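Local coordinates for protein acetylxylan esterase (Geobacillus stearothermophilus, PDB 5BN1) that removes acetyl side groups from the xylose units of xylan and xylo-oligosaccharides, acting as a serine esterase in the breakdown of plant hemicellulose, at residues Y40-Y49 / A204-I215. The protein carries 1 engineered substitution. Numbering follows the deposited sequence.
Sequences YVVGLLQAVY and ARAFLREIGFEI. Engineered in segment 204-215: Ile215 (natural residue Trp).
Val41 packs both its methyls on helix 204-211: CG2 lies 3.7 Å from CB of Ala204, whose small side chain lets the backbones come near, and both CG1 and CG2 bear on CD1 of Phe207, each 3.9 Å away. Further along, Leu208 inserts its forked end between two leucines. Its CD2 meets CG of Leu45 at 3.6 Å, and its CD1 reaches CD1 of Leu44 at 3.7 Å, the side chains of Leu44 and Leu208 crossing nearly at right angles. A forked leucine suits this place, since each methyl finds its own partner. The short helical axes approach to 9.7 Å and cross at -54°.

Aromatic contact takes over where both helices end. Tyr49 turns its ring edge to the face of Phe213 in a T-shaped pair, planes 67° apart, with Tyr49 CE1 3.7 Å from Phe213 CG. Phe213 holds its ring carbon CG trans to the amide nitrogen (chi1 177°), which carries the ring across to helix 40-48, where CZ touches both methyls of Val48, CG2 at 3.9 Å. An alanine in place of Phe213 would remove this ring and would probably leave the Tyr49 edge without its aromatic face and open a gap beside Val48.

Polar bonds within 204-215 hold the returning chain. Gly212, at positive phi, forms a Schellman motif that ends the helix and sends Phe213 back toward helix 40-48. Beyond it, Arg205 grips the carbonyl O of the engineered Ile215 side-on through NE and NH2, and Arg209 NE forms a salt bridge with Glu214 OE2. Phe207 also packs on Ile132 and Met134 of strand 130-134. The whole is a helix pair packed beside the parallel sheet of the three-layered α/β/α SGNH-hydrolase fold, away from the probable catalytic residues.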
ATOM      1  N   TYR A  40      14.668   8.456 -24.653  1.00 12.03           N
ATOM      2  CA  TYR A  40      15.418   7.761 -25.662  1.00 12.86           C
ATOM      3  C   TYR A  40      16.290   8.697 -26.506  1.00 12.23           C
ATOM      4  O   TYR A  40      17.423   8.408 -26.861  1.00 13.45           O
ATOM      5  CB  TYR A  40      14.567   6.876 -26.552  1.00 12.18           C
ATOM      6  CG  TYR A  40      13.752   5.806 -25.886  1.00 14.20           C
ATOM      7  CD1 TYR A  40      14.032   5.426 -24.619  1.00 14.27           C
ATOM      8  CD2 TYR A  40      12.827   5.158 -26.573  1.00 15.57           C
ATOM      9  CE1 TYR A  40      13.232   4.444 -23.981  1.00 16.45           C
ATOM     10  CE2 TYR A  40      11.990   4.191 -25.973  1.00 15.96           C
ATOM     11  CZ  TYR A  40      12.231   3.847 -24.717  1.00 17.46           C
ATOM     12  OH  TYR A  40      11.466   2.819 -24.084  1.00 18.85           O
ATOM     13  N   VAL A  41      15.698   9.864 -26.849  1.00 14.05           N
ATOM     14  CA  VAL A  41      16.460  10.876 -27.534  1.00 14.22           C
ATOM     15  C   VAL A  41      17.679  11.292 -26.713  1.00 14.39           C
ATOM     16  O   VAL A  41      18.791  11.356 -27.261  1.00 14.58           O
ATOM     17  CB  VAL A  41      15.511  12.080 -27.873  1.00 14.11           C
ATOM     18  CG1 VAL A  41      16.351  13.322 -28.187  1.00 14.93           C
ATOM     19  CG2 VAL A  41      14.492  11.763 -28.979  1.00 14.51           C
ATOM     20  N   VAL A  42      17.478  11.592 -25.455  1.00 14.55           N
ATOM     21  CA  VAL A  42      18.556  12.067 -24.582  1.00 15.60           C
ATOM     22  C   VAL A  42      19.592  10.956 -24.448  1.00 15.25           C
ATOM     23  O   VAL A  42      20.793  11.161 -24.595  1.00 18.35           O
ATOM     24  CB  VAL A  42      18.065  12.548 -23.282  1.00 17.34           C
ATOM     25  CG1 VAL A  42      19.237  12.914 -22.335  1.00 22.58           C
ATOM     26  CG2 VAL A  42      17.120  13.731 -23.522  1.00 19.74           C
ATOM     27  N   GLY A  43      19.105   9.729 -24.278  1.00 14.05           N
ATOM     28  CA  GLY A  43      20.078   8.675 -24.131  1.00 15.46           C
ATOM     29  C   GLY A  43      20.852   8.348 -25.308  1.00 14.31           C
ATOM     30  O   GLY A  43      22.078   7.989 -25.207  1.00 16.08           O
ATOM     31  N   LEU A  44      20.277   8.307 -26.539  1.00 13.89           N
ATOM     32  CA  LEU A  44      20.959   8.096 -27.777  1.00 15.56           C
ATOM     33  C   LEU A  44      22.012   9.240 -28.036  1.00 17.26           C
ATOM     34  O   LEU A  44      23.123   8.990 -28.495  1.00 17.85           O
ATOM     35  CB  LEU A  44      20.014   7.978 -28.954  1.00 15.45           C
ATOM     36  CG  LEU A  44      19.326   6.569 -29.059  1.00 17.68           C
ATOM     37  CD1 LEU A  44      18.089   6.627 -29.860  1.00 16.58           C
ATOM     38  CD2 LEU A  44      20.396   5.602 -29.656  1.00 20.40           C
ATOM     39  N   LEU A  45      21.585  10.453 -27.740  1.00 15.88           N
ATOM     40  CA  LEU A  45      22.561  11.589 -27.954  1.00 18.24           C
ATOM     41  C   LEU A  45      23.745  11.477 -26.970  1.00 19.15           C
ATOM     42  O   LEU A  45      24.902  11.703 -27.457  1.00 20.20           O
ATOM     43  CB  LEU A  45      21.817  12.947 -27.820  1.00 18.45           C
ATOM     44  CG  LEU A  45      20.926  13.394 -28.939  1.00 20.41           C
ATOM     45  CD1 LEU A  45      20.105  14.532 -28.447  1.00 19.67           C
ATOM     46  CD2 LEU A  45      21.749  13.684 -30.187  1.00 20.29           C
ATOM     47  N   GLN A  46      23.494  11.092 -25.737  1.00 17.29           N
ATOM     48  CA  GLN A  46      24.588  10.889 -24.783  1.00 19.04           C
ATOM     49  C   GLN A  46      25.451   9.749 -25.146  1.00 19.62           C
ATOM     50  O   GLN A  46      26.719   9.820 -24.964  1.00 20.56           O
ATOM     51  CB  GLN A  46      24.138  10.839 -23.412  1.00 19.57           C
ATOM     52  CG  GLN A  46      25.251  10.827 -22.392  1.00 25.51           C
ATOM     53  CD  GLN A  46      24.769  11.359 -21.034  1.00 32.87           C
ATOM     54  OE1 GLN A  46      23.925  10.761 -20.351  1.00 36.88           O
ATOM     55  NE2 GLN A  46      25.174  12.623 -20.716  1.00 38.20           N
ATOM     56  N   ALA A  47      24.876   8.656 -25.683  1.00 17.89           N
ATOM     57  CA  ALA A  47      25.646   7.496 -26.055  1.00 20.17           C
ATOM     58  C   ALA A  47      26.539   7.758 -27.263  1.00 20.96           C
ATOM     59  O   ALA A  47      27.709   7.271 -27.307  1.00 22.90           O
ATOM     60  CB  ALA A  47      24.730   6.318 -26.331  1.00 19.93           C
ATOM     61  N   VAL A  48      26.096   8.589 -28.211  1.00 19.19           N
ATOM     62  CA  VAL A  48      26.698   8.670 -29.508  1.00 19.85           C
ATOM     63  C   VAL A  48      27.458  10.070 -29.565  1.00 21.31           C
ATOM     64  O   VAL A  48      28.546  10.083 -30.118  1.00 26.71           O
ATOM     65  CB  VAL A  48      25.721   8.473 -30.679  1.00 21.01           C
ATOM     66  CG1 VAL A  48      26.348   8.621 -32.024  1.00 21.54           C
ATOM     67  CG2 VAL A  48      25.045   7.094 -30.611  1.00 21.59           C
ATOM     68  N   TYR A  49      26.905  11.115 -28.954  1.00 22.27           N
ATOM     69  CA  TYR A  49      27.491  12.477 -28.902  1.00 21.56           C
ATOM     70  C   TYR A  49      27.625  13.001 -27.509  1.00 19.53           C
ATOM     71  O   TYR A  49      27.033  13.926 -27.049  1.00 21.09           O
ATOM     72  CB  TYR A  49      26.578  13.412 -29.725  1.00 23.80           C
ATOM     73  CG  TYR A  49      26.392  13.095 -31.190  1.00 23.51           C
ATOM     74  CD1 TYR A  49      25.443  12.216 -31.649  1.00 24.74           C
ATOM     75  CD2 TYR A  49      27.059  13.833 -32.184  1.00 30.16           C
ATOM     76  CE1 TYR A  49      25.206  11.949 -33.002  1.00 24.94           C
ATOM     77  CE2 TYR A  49      26.791  13.636 -33.525  1.00 32.09           C
ATOM     78  CZ  TYR A  49      25.870  12.705 -33.973  1.00 33.76           C
ATOM     79  OH  TYR A  49      25.592  12.569 -35.357  1.00 37.60           O
ATOM     80  N   ALA A 204      11.635   8.640 -31.422  1.00 12.83           N
ATOM     81  CA  ALA A 204      12.974   9.211 -31.143  1.00 13.09           C
ATOM     82  C   ALA A 204      13.769   9.264 -32.441  1.00 12.43           C
ATOM     83  O   ALA A 204      14.526  10.252 -32.684  1.00 13.44           O
ATOM     84  CB  ALA A 204      13.672   8.352 -30.135  1.00 14.46           C
ATOM     85  N   ARG A 205      13.720   8.242 -33.274  1.00 13.71           N
ATOM     86  CA  ARG A 205      14.462   8.198 -34.498  1.00 13.29           C
ATOM     87  C   ARG A 205      14.001   9.350 -35.445  1.00 15.38           C
ATOM     88  O   ARG A 205      14.856  10.022 -36.023  1.00 15.60           O
ATOM     89  CB  ARG A 205      14.207   6.858 -35.170  1.00 14.49           C
ATOM     90  CG  ARG A 205      14.878   6.743 -36.494  1.00 16.57           C
ATOM     91  CD  ARG A 205      14.584   5.424 -37.183  1.00 17.79           C
ATOM     92  NE  ARG A 205      15.382   5.248 -38.390  1.00 19.55           N
ATOM     93  CZ  ARG A 205      14.957   4.636 -39.482  1.00 23.05           C
ATOM     94  NH1 ARG A 205      13.800   4.065 -39.528  1.00 22.88           N
ATOM     95  NH2 ARG A 205      15.769   4.534 -40.555  1.00 24.55           N
ATOM     96  N   ALA A 206      12.704   9.594 -35.462  1.00 14.97           N
ATOM     97  CA  ALA A 206      12.224  10.742 -36.328  1.00 14.31           C
ATOM     98  C   ALA A 206      12.663  12.038 -35.789  1.00 14.18           C
ATOM     99  O   ALA A 206      13.080  12.953 -36.629  1.00 15.82           O
ATOM    100  CB  ALA A 206      10.727  10.642 -36.458  1.00 15.41           C
ATOM    101  N   PHE A 207      12.638  12.285 -34.505  1.00 12.79           N
ATOM    102  CA  PHE A 207      13.128  13.502 -33.870  1.00 13.51           C
ATOM    103  C   PHE A 207      14.603  13.688 -34.205  1.00 15.92           C
ATOM    104  O   PHE A 207      15.036  14.795 -34.639  1.00 16.52           O
ATOM    105  CB  PHE A 207      12.829  13.537 -32.429  1.00 15.18           C
ATOM    106  CG  PHE A 207      13.302  14.775 -31.773  1.00 14.96           C
ATOM    107  CD1 PHE A 207      14.596  14.896 -31.284  1.00 15.26           C
ATOM    108  CD2 PHE A 207      12.431  15.864 -31.645  1.00 13.91           C
ATOM    109  CE1 PHE A 207      15.026  16.066 -30.702  1.00 15.89           C
ATOM    110  CE2 PHE A 207      12.866  17.027 -31.051  1.00 16.77           C
ATOM    111  CZ  PHE A 207      14.164  17.118 -30.574  1.00 17.09           C
ATOM    112  N   LEU A 208      15.388  12.644 -33.902  1.00 14.38           N
ATOM    113  CA  LEU A 208      16.809  12.744 -34.100  1.00 15.63           C
ATOM    114  C   LEU A 208      17.194  13.071 -35.528  1.00 16.87           C
ATOM    115  O   LEU A 208      18.132  13.917 -35.755  1.00 18.31           O
ATOM    116  CB  LEU A 208      17.488  11.443 -33.592  1.00 14.69           C
ATOM    117  CG  LEU A 208      17.521  11.275 -32.075  1.00 15.40           C
ATOM    118  CD1 LEU A 208      17.839   9.867 -31.661  1.00 15.63           C
ATOM    119  CD2 LEU A 208      18.473  12.238 -31.368  1.00 17.57           C
ATOM    120  N   ARG A 209      16.520  12.485 -36.476  1.00 16.02           N
ATOM    121  CA  ARG A 209      16.791  12.703 -37.894  1.00 16.85           C
ATOM    122  C   ARG A 209      16.677  14.204 -38.168  1.00 20.56           C
ATOM    123  O   ARG A 209      17.542  14.852 -38.804  1.00 18.63           O
ATOM    124  CB  ARG A 209      15.893  11.880 -38.718  1.00 20.04           C
ATOM    125  CG  ARG A 209      16.102  12.132 -40.221  1.00 22.55           C
ATOM    126  CD  ARG A 209      14.971  11.544 -40.987  1.00 25.17           C
ATOM    127  NE  ARG A 209      15.156  11.323 -42.393  1.00 35.75           N
ATOM    128  CZ  ARG A 209      14.170  10.964 -43.232  1.00 52.24           C
ATOM    129  NH1 ARG A 209      12.899  10.773 -42.786  1.00 47.68           N
ATOM    130  NH2 ARG A 209      14.447  10.767 -44.531  1.00 58.32           N
ATOM    131  N   GLU A 210      15.605  14.826 -37.664  1.00 16.17           N
ATOM    132  CA  GLU A 210      15.354  16.249 -37.975  1.00 18.95           C
ATOM    133  C   GLU A 210      16.358  17.183 -37.312  1.00 21.57           C
ATOM    134  O   GLU A 210      16.653  18.285 -37.898  1.00 21.67           O
ATOM    135  CB  GLU A 210      13.941  16.622 -37.570  1.00 18.80           C
ATOM    136  CG  GLU A 210      13.556  18.074 -37.876  1.00 21.35           C
ATOM    137  CD  GLU A 210      13.470  18.408 -39.362  1.00 22.03           C
ATOM    138  OE1 GLU A 210      13.649  17.530 -40.278  1.00 21.08           O
ATOM    139  OE2 GLU A 210      13.139  19.666 -39.581  1.00 21.78           O
ATOM    140  N   ILE A 211      16.987  16.780 -36.199  1.00 18.70           N
ATOM    141  CA  ILE A 211      18.024  17.591 -35.586  1.00 18.73           C
ATOM    142  C   ILE A 211      19.443  17.250 -36.072  1.00 21.09           C
ATOM    143  O   ILE A 211      20.368  17.870 -35.503  1.00 23.49           O
ATOM    144  CB  ILE A 211      17.978  17.695 -34.077  1.00 21.19           C
ATOM    145  CG1 ILE A 211      18.183  16.300 -33.380  1.00 19.54           C
ATOM    146  CG2 ILE A 211      16.653  18.356 -33.579  1.00 22.70           C
ATOM    147  CD1 ILE A 211      18.528  16.461 -31.956  1.00 21.65           C
ATOM    148  N   GLY A 212      19.584  16.317 -36.971  1.00 20.52           N
ATOM    149  CA  GLY A 212      20.769  15.986 -37.769  1.00 23.89           C
ATOM    150  C   GLY A 212      21.455  14.717 -37.320  1.00 25.19           C
ATOM    151  O   GLY A 212      22.592  14.455 -37.780  1.00 25.72           O
ATOM    152  N   PHE A 213      20.807  13.851 -36.545  1.00 22.17           N
ATOM    153  CA  PHE A 213      21.380  12.507 -36.261  1.00 20.13           C
ATOM    154  C   PHE A 213      20.451  11.484 -36.914  1.00 23.18           C
ATOM    155  O   PHE A 213      19.389  11.130 -36.341  1.00 23.05           O
ATOM    156  CB  PHE A 213      21.410  12.301 -34.806  1.00 20.16           C
ATOM    157  CG  PHE A 213      21.895  10.931 -34.299  1.00 22.56           C
ATOM    158  CD1 PHE A 213      22.479  10.017 -35.174  1.00 26.90           C
ATOM    159  CD2 PHE A 213      21.709  10.585 -32.935  1.00 26.82           C
ATOM    160  CE1 PHE A 213      22.880   8.743 -34.703  1.00 27.38           C
ATOM    161  CE2 PHE A 213      22.139   9.324 -32.468  1.00 24.37           C
ATOM    162  CZ  PHE A 213      22.683   8.438 -33.379  1.00 26.81           C
ATOM    163  N   GLU A 214      20.889  10.930 -37.991  1.00 23.41           N
ATOM    164  CA  GLU A 214      20.034  10.054 -38.751  1.00 28.63           C
ATOM    165  C   GLU A 214      20.474   8.608 -38.497  1.00 31.59           C
ATOM    166  O   GLU A 214      21.624   8.260 -38.693  1.00 32.99           O
ATOM    167  CB  GLU A 214      20.064  10.424 -40.271  1.00 34.37           C
ATOM    168  CG  GLU A 214      18.966   9.693 -41.026  1.00 42.35           C
ATOM    169  CD  GLU A 214      18.822  10.112 -42.484  1.00 62.93           C
ATOM    170  OE1 GLU A 214      19.867  10.497 -43.060  1.00 67.12           O
ATOM    171  OE2 GLU A 214      17.681  10.035 -43.046  1.00 63.76           O
ATOM    172  N   ILE A 215      19.599   7.792 -37.931  1.00 28.22           N
ATOM    173  CA  ILE A 215      19.866   6.356 -37.730  1.00 27.64           C
ATOM    174  C   ILE A 215      19.289   5.634 -38.955  1.00 29.12           C
ATOM    175  O   ILE A 215      18.083   5.742 -39.296  1.00 26.26           O
ATOM    176  CB  ILE A 215      19.188   5.907 -36.448  1.00 23.31           C
ATOM    177  CG1 ILE A 215      19.776   6.686 -35.312  1.00 23.03           C
ATOM    178  CG2 ILE A 215      19.077   4.362 -36.407  1.00 24.54           C
ATOM    179  CD1 ILE A 215      19.100   6.472 -33.980  1.00 26.33           C
TER